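Hypothetical protein HI1011 (PDB 1YZY) catalyses the ATP-dependent phosphorylation of 3-oxo-tetronate to 3-oxo-tetronate 4-phosphate, as a member of the four-carbon acid sugar kinase family. Local coordinates at residues S17-N22 and A43-L48; P378-L383 and G397-E402. One frame throughout, in Å; residues are numbered along the deposited sequence.

Interaction 1 of 2, residues S17-N22 and A43-L48; sequences SFLVEN and AIVISL
L19, in the last turn of helix 9-20, carries the whole contact with strand 43-47, reaching both A43 and V45 with a single methyl group. Before it, the carbonyl O of S17 takes the backbone N-H of E21 at 2.8 Å, and F18 turns its side chain to S221 at the start of helix 221-232. L19 itself points toward the strand. With CG anti to the carbonyl carbon (chi1 -61°) and the chain then extended, CD1 becomes the leading atom. L19 CD1 comes to 3.8 Å from A43 CB and to 4.0 Å from V45 CG2, the valine branch that lies beside its own backbone N. A43 and V45 are alternate residues of the strand and present their side chains on the same face, whereas I44 between them points away; one leucine methyl therefore spans a strand repeat. The contact is purely apolar and buried, and small, with 92 Å² lost over both sides. T26 of strand 26-30 and A228 of helix 221-232 also touch L19. The side chain of V20 touches T26 as well. After the helix, N22 folds its side chain back: ND2 donates to F18 O at 2.9 Å in a nearly straight bond (164°), with the acceptor close to the amide plane, thereby tying the chain just after the helix to its final turn. Helix 9-20 lying over neighbouring parallel strands, with leucine, alanine and valine side chains filling the interface, is the layered packing of an alpha/beta fold, here within the sugar-binding N-terminal domain.

Interaction 2 of 2, residues P378-L383 and G397-E402; sequences PGVPWL and GNFGKE
The F399 ring meets V380 at its edge, where CG2 of the valine lies near the ring plane, 3.9 Å from CD2. V380 CG2 packs more closely against the root of the side chain, 3.6 Å from F399 CB. Two backbone carbonyl oxygens lie obliquely to the F399 ring, P378 O at 3.9 Å from F399 CG and G379 O at 3.7 Å from F399 CD2. V380 places CG2 anti to its carbonyl carbon (chi1 -165° for the other branch, CG1), which directs this methyl across to the aromatic residue. G379 is the nearest backbone neighbour of F399, and its positive phi (92°) suits a residue without a side chain; its backbone lies close to the ring. Near the root of the F399 side chain, a water joins the two backbones, donating to P378 O at 2.8 Å and accepting from G400 N at 2.9 Å. Polar and apolar links thus lie next to each other, V380 being buried while F399 remains largely exposed. The 397-402 loop begins with G397, a probable ATP-binding residue by similarity, and leads from strand 391-395 to helix 404-410. It is also tied through K401 O to Q262 of helix 257-266. On the other segment, P378 and G379 lead into strand 380-385, which runs antiparallel between strands 369-375 and 391-395, and W382 NE1 further along hydrogen-bonds to A408 O of helix 404-410.

Interactions 1 and 2 fall in the two different family regions of the kinase, the first in the sugar-binding part and the second in the nucleotide-binding part, with centres about 17 Å apart. They nevertheless meet: S17 OG packs 4.1 Å from P381 CG, so the end of helix 9-20 touches the start of strand 380-385. Interaction 1 lies away from the annotated ATP sites. Interaction 2 includes G397 of the proposed ATP site, and the F399 side chain is about 9 Å from G355 and about 10 Å from S254, both assigned to ATP binding by similarity. The 378-383 segment thus adjoins both the N-terminal helix and the loop carrying G397.

Interaction 1 of 2, residues S17-N22 and A43-L48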
loop_
_atom_site.group_PDB
_atom_site.type_symbol
_atom_site.label_atom_id
_atom_site.label_comp_id
_atom_site.label_asym_id
_atom_site.label_seq_id
_atom_site.Cartn_x
_atom_site.Cartn_y
_atom_site.Cartn_z
ATOM N N SER A 17 0.857 -5.973 -1.438
ATOM C CA SER A 17 1.871 -6.872 -0.898
ATOM C C SER A 17 1.209 -8.218 -0.610
ATOM O O SER A 17 1.801 -9.271 -0.837
ATOM C CB SER A 17 2.462 -6.313 0.396
ATOM O OG SER A 17 3.713 -5.681 0.163
ATOM N N PHE A 18 -0.015 -8.171 -0.089
ATOM C CA PHE A 18 -0.758 -9.382 0.220
ATOM C C PHE A 18 -1.030 -10.215 -1.017
ATOM O O PHE A 18 -0.914 -11.435 -0.983
ATOM C CB PHE A 18 -2.068 -9.057 0.949
ATOM C CG PHE A 18 -1.951 -9.132 2.442
ATOM C CD1 PHE A 18 -1.514 -10.302 3.054
ATOM C CD2 PHE A 18 -2.251 -8.034 3.237
ATOM C CE1 PHE A 18 -1.375 -10.383 4.436
ATOM C CE2 PHE A 18 -2.119 -8.098 4.631
ATOM C CZ PHE A 18 -1.678 -9.278 5.229
ATOM N N LEU A 19 -1.389 -9.560 -2.112
ATOM C CA LEU A 19 -1.660 -10.271 -3.348
ATOM C C LEU A 19 -0.408 -10.970 -3.861
ATOM O O LEU A 19 -0.488 -12.080 -4.387
ATOM C CB LEU A 19 -2.210 -9.314 -4.408
ATOM C CG LEU A 19 -3.533 -8.630 -4.046
ATOM C CD1 LEU A 19 -3.937 -7.663 -5.149
ATOM C CD2 LEU A 19 -4.627 -9.669 -3.820
ATOM N N VAL A 20 0.742 -10.322 -3.685
ATOM C CA VAL A 20 2.037 -10.854 -4.130
ATOM C C VAL A 20 2.541 -11.983 -3.222
ATOM O O VAL A 20 3.105 -12.970 -3.692
ATOM C CB VAL A 20 3.112 -9.718 -4.218
ATOM C CG1 VAL A 20 4.517 -10.297 -4.425
ATOM C CG2 VAL A 20 2.782 -8.791 -5.371
ATOM N N GLU A 21 2.401 -11.790 -1.916
ATOM C CA GLU A 21 2.811 -12.778 -0.937
ATOM C C GLU A 21 1.934 -14.033 -1.017
ATOM O O GLU A 21 2.173 -15.020 -0.314
ATOM C CB GLU A 21 2.757 -12.169 0.467
ATOM C CG GLU A 21 3.857 -11.147 0.720
ATOM C CD GLU A 21 5.251 -11.720 0.477
ATOM O OE1 GLU A 21 5.844 -12.273 1.423
ATOM O OE2 GLU A 21 5.752 -11.623 -0.660
ATOM N N ASN A 22 0.933 -13.980 -1.890
ATOM C CA ASN A 22 0.023 -15.082 -2.104
ATOM C C ASN A 22 -0.008 -15.522 -3.564
ATOM O O ASN A 22 -1.042 -15.943 -4.087
ATOM C CB ASN A 22 -1.364 -14.739 -1.559
ATOM C CG ASN A 22 -1.432 -14.876 -0.050
ATOM O OD1 ASN A 22 -1.473 -15.990 0.480
ATOM N ND2 ASN A 22 -1.382 -13.748 0.657
ATOM N N ALA A 43 -2.956 -9.004 -11.139
ATOM C CA ALA A 43 -3.713 -8.003 -10.393
ATOM C C ALA A 43 -3.163 -6.583 -10.558
ATOM O O ALA A 43 -1.953 -6.374 -10.649
ATOM C CB ALA A 43 -3.747 -8.381 -8.903
ATOM N N ILE A 44 -4.064 -5.612 -10.631
ATOM C CA ILE A 44 -3.663 -4.221 -10.736
ATOM C C ILE A 44 -4.407 -3.471 -9.648
ATOM O O ILE A 44 -5.626 -3.555 -9.564
ATOM C CB ILE A 44 -4.031 -3.600 -12.095
ATOM C CG1 ILE A 44 -3.407 -4.405 -13.237
ATOM C CG2 ILE A 44 -3.534 -2.155 -12.154
ATOM C CD1 ILE A 44 -3.889 -3.989 -14.612
ATOM N N VAL A 45 -3.661 -2.789 -8.786
ATOM C CA VAL A 45 -4.230 -2.009 -7.701
ATOM C C VAL A 45 -4.100 -0.507 -7.999
ATOM O O VAL A 45 -3.006 -0.026 -8.276
ATOM C CB VAL A 45 -3.474 -2.277 -6.376
ATOM C CG1 VAL A 45 -4.118 -1.510 -5.235
ATOM C CG2 VAL A 45 -3.437 -3.759 -6.062
ATOM N N ILE A 46 -5.207 0.228 -7.971
ATOM C CA ILE A 46 -5.153 1.675 -8.191
ATOM C C ILE A 46 -5.358 2.392 -6.858
ATOM O O ILE A 46 -6.377 2.227 -6.200
ATOM C CB ILE A 46 -6.190 2.168 -9.237
ATOM C CG1 ILE A 46 -5.817 1.645 -10.622
ATOM C CG2 ILE A 46 -6.235 3.709 -9.271
ATOM C CD1 ILE A 46 -6.747 2.105 -11.711
ATOM N N SER A 47 -4.333 3.126 -6.444
ATOM C CA SER A 47 -4.321 3.885 -5.199
ATOM C C SER A 47 -4.951 5.269 -5.372
ATOM O O SER A 47 -4.541 6.047 -6.243
ATOM C CB SER A 47 -2.869 4.010 -4.706
ATOM O OG SER A 47 -2.603 5.261 -4.096
ATOM N N LEU A 48 -5.965 5.558 -4.557
ATOM C CA LEU A 48 -6.658 6.845 -4.601
ATOM C C LEU A 48 -6.539 7.567 -3.260
ATOM O O LEU A 48 -5.829 7.114 -2.356
ATOM C CB LEU A 48 -8.139 6.652 -4.950
ATOM C CG LEU A 48 -8.552 5.976 -6.264
ATOM C CD1 LEU A 48 -10.038 5.643 -6.223
ATOM C CD2 LEU A 48 -8.239 6.863 -7.461
#

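Interaction 2 of 2, residues P378-L383 and G397-E402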
loop_
_atom_site.group_PDB
_atom_site.type_symbol
_atom_site.label_atom_id
_atom_site.label_comp_id
_atom_site.label_asym_id
_atom_site.label_seq_id
_atom_site.Cartn_x
_atom_site.Cartn_y
_atom_site.Cartn_z
ATOM N N PRO A 378 8.796 -6.466 6.176
ATOM C CA PRO A 378 7.357 -6.184 6.163
ATOM C C PRO A 378 7.136 -4.711 5.836
ATOM O O PRO A 378 7.638 -3.828 6.541
ATOM C CB PRO A 378 6.927 -6.517 7.597
ATOM C CG PRO A 378 7.896 -7.575 8.009
ATOM C CD PRO A 378 9.206 -7.028 7.476
ATOM N N GLY A 379 6.408 -4.463 4.753
ATOM C CA GLY A 379 6.127 -3.103 4.332
ATOM C C GLY A 379 7.137 -2.541 3.345
ATOM O O GLY A 379 6.959 -1.431 2.846
ATOM N N VAL A 380 8.193 -3.298 3.056
ATOM C CA VAL A 380 9.214 -2.845 2.117
ATOM C C VAL A 380 9.502 -3.844 0.988
ATOM O O VAL A 380 10.448 -4.625 1.066
ATOM C CB VAL A 380 10.553 -2.523 2.830
ATOM C CG1 VAL A 380 11.459 -1.725 1.908
ATOM C CG2 VAL A 380 10.309 -1.757 4.117
ATOM N N PRO A 381 8.638 -3.893 -0.036
ATOM C CA PRO A 381 8.897 -4.826 -1.135
ATOM C C PRO A 381 9.830 -4.198 -2.192
ATOM O O PRO A 381 10.120 -2.993 -2.150
ATOM C CB PRO A 381 7.495 -5.052 -1.708
ATOM C CG PRO A 381 6.850 -3.721 -1.522
ATOM C CD PRO A 381 7.268 -3.349 -0.118
ATOM N N TRP A 382 10.350 -5.025 -3.092
ATOM C CA TRP A 382 11.191 -4.526 -4.168
ATOM C C TRP A 382 10.213 -4.062 -5.236
ATOM O O TRP A 382 9.176 -4.699 -5.448
ATOM C CB TRP A 382 12.101 -5.632 -4.726
ATOM C CG TRP A 382 13.492 -5.555 -4.198
ATOM C CD1 TRP A 382 14.131 -6.481 -3.422
ATOM C CD2 TRP A 382 14.405 -4.457 -4.355
ATOM N NE1 TRP A 382 15.386 -6.024 -3.075
ATOM C CE2 TRP A 382 15.579 -4.786 -3.634
ATOM C CE3 TRP A 382 14.346 -3.228 -5.031
ATOM C CZ2 TRP A 382 16.687 -3.926 -3.570
ATOM C CZ3 TRP A 382 15.445 -2.374 -4.967
ATOM C CH2 TRP A 382 16.600 -2.729 -4.240
ATOM N N LEU A 383 10.531 -2.954 -5.898
ATOM C CA LEU A 383 9.662 -2.406 -6.929
ATOM C C LEU A 383 10.387 -2.278 -8.266
ATOM O O LEU A 383 11.598 -2.415 -8.348
ATOM C CB LEU A 383 9.180 -1.012 -6.508
ATOM C CG LEU A 383 8.497 -0.758 -5.162
ATOM C CD1 LEU A 383 8.380 0.754 -4.911
ATOM C CD2 LEU A 383 7.121 -1.406 -5.143
ATOM N N GLY A 397 10.517 5.449 7.561
ATOM C CA GLY A 397 11.415 5.498 8.715
ATOM C C GLY A 397 11.319 4.389 9.756
ATOM O O GLY A 397 12.308 4.090 10.421
ATOM N N ASN A 398 10.153 3.776 9.918
ATOM C CA ASN A 398 10.004 2.741 10.936
ATOM C C ASN A 398 10.250 1.288 10.546
ATOM O O ASN A 398 10.550 0.459 11.409
ATOM C CB ASN A 398 8.632 2.855 11.596
ATOM C CG ASN A 398 8.559 3.986 12.600
ATOM O OD1 ASN A 398 9.567 4.378 13.194
ATOM N ND2 ASN A 398 7.352 4.499 12.821
ATOM N N PHE A 399 10.089 0.974 9.266
ATOM C CA PHE A 399 10.252 -0.394 8.783
ATOM C C PHE A 399 11.692 -0.891 8.722
ATOM O O PHE A 399 12.637 -0.115 8.843
ATOM C CB PHE A 399 9.600 -0.543 7.406
ATOM C CG PHE A 399 8.188 -0.021 7.334
ATOM C CD1 PHE A 399 7.435 0.176 8.487
ATOM C CD2 PHE A 399 7.616 0.282 6.106
ATOM C CE1 PHE A 399 6.137 0.668 8.420
ATOM C CE2 PHE A 399 6.316 0.775 6.025
ATOM C CZ PHE A 399 5.576 0.969 7.187
ATOM N N GLY A 400 11.836 -2.198 8.520
ATOM C CA GLY A 400 13.147 -2.818 8.419
ATOM C C GLY A 400 13.916 -3.042 9.708
ATOM O O GLY A 400 13.729 -2.335 10.700
ATOM N N LYS A 401 14.734 -4.089 9.715
ATOM C CA LYS A 401 15.563 -4.396 10.876
ATOM C C LYS A 401 16.834 -3.558 10.754
ATOM O O LYS A 401 17.032 -2.878 9.751
ATOM C CB LYS A 401 15.915 -5.888 10.921
ATOM C CG LYS A 401 14.735 -6.817 11.213
ATOM C CD LYS A 401 15.130 -8.303 11.178
ATOM C CE LYS A 401 15.322 -8.850 9.754
ATOM N NZ LYS A 401 16.496 -8.284 9.011
ATOM N N GLU A 402 17.718 -3.653 11.741
ATOM C CA GLU A 402 18.958 -2.880 11.738
ATOM C C GLU A 402 19.804 -2.998 10.473
ATOM O O GLU A 402 20.340 -2.005 9.981
ATOM C CB GLU A 402 19.821 -3.268 12.933
ATOM C CG GLU A 402 19.211 -2.955 14.274
ATOM C CD GLU A 402 20.046 -3.501 15.408
ATOM O OE1 GLU A 402 19.639 -4.526 16.001
ATOM O OE2 GLU A 402 21.116 -2.917 15.692
HETATM O O HOH W 1 9.361 -3.736 8.776
#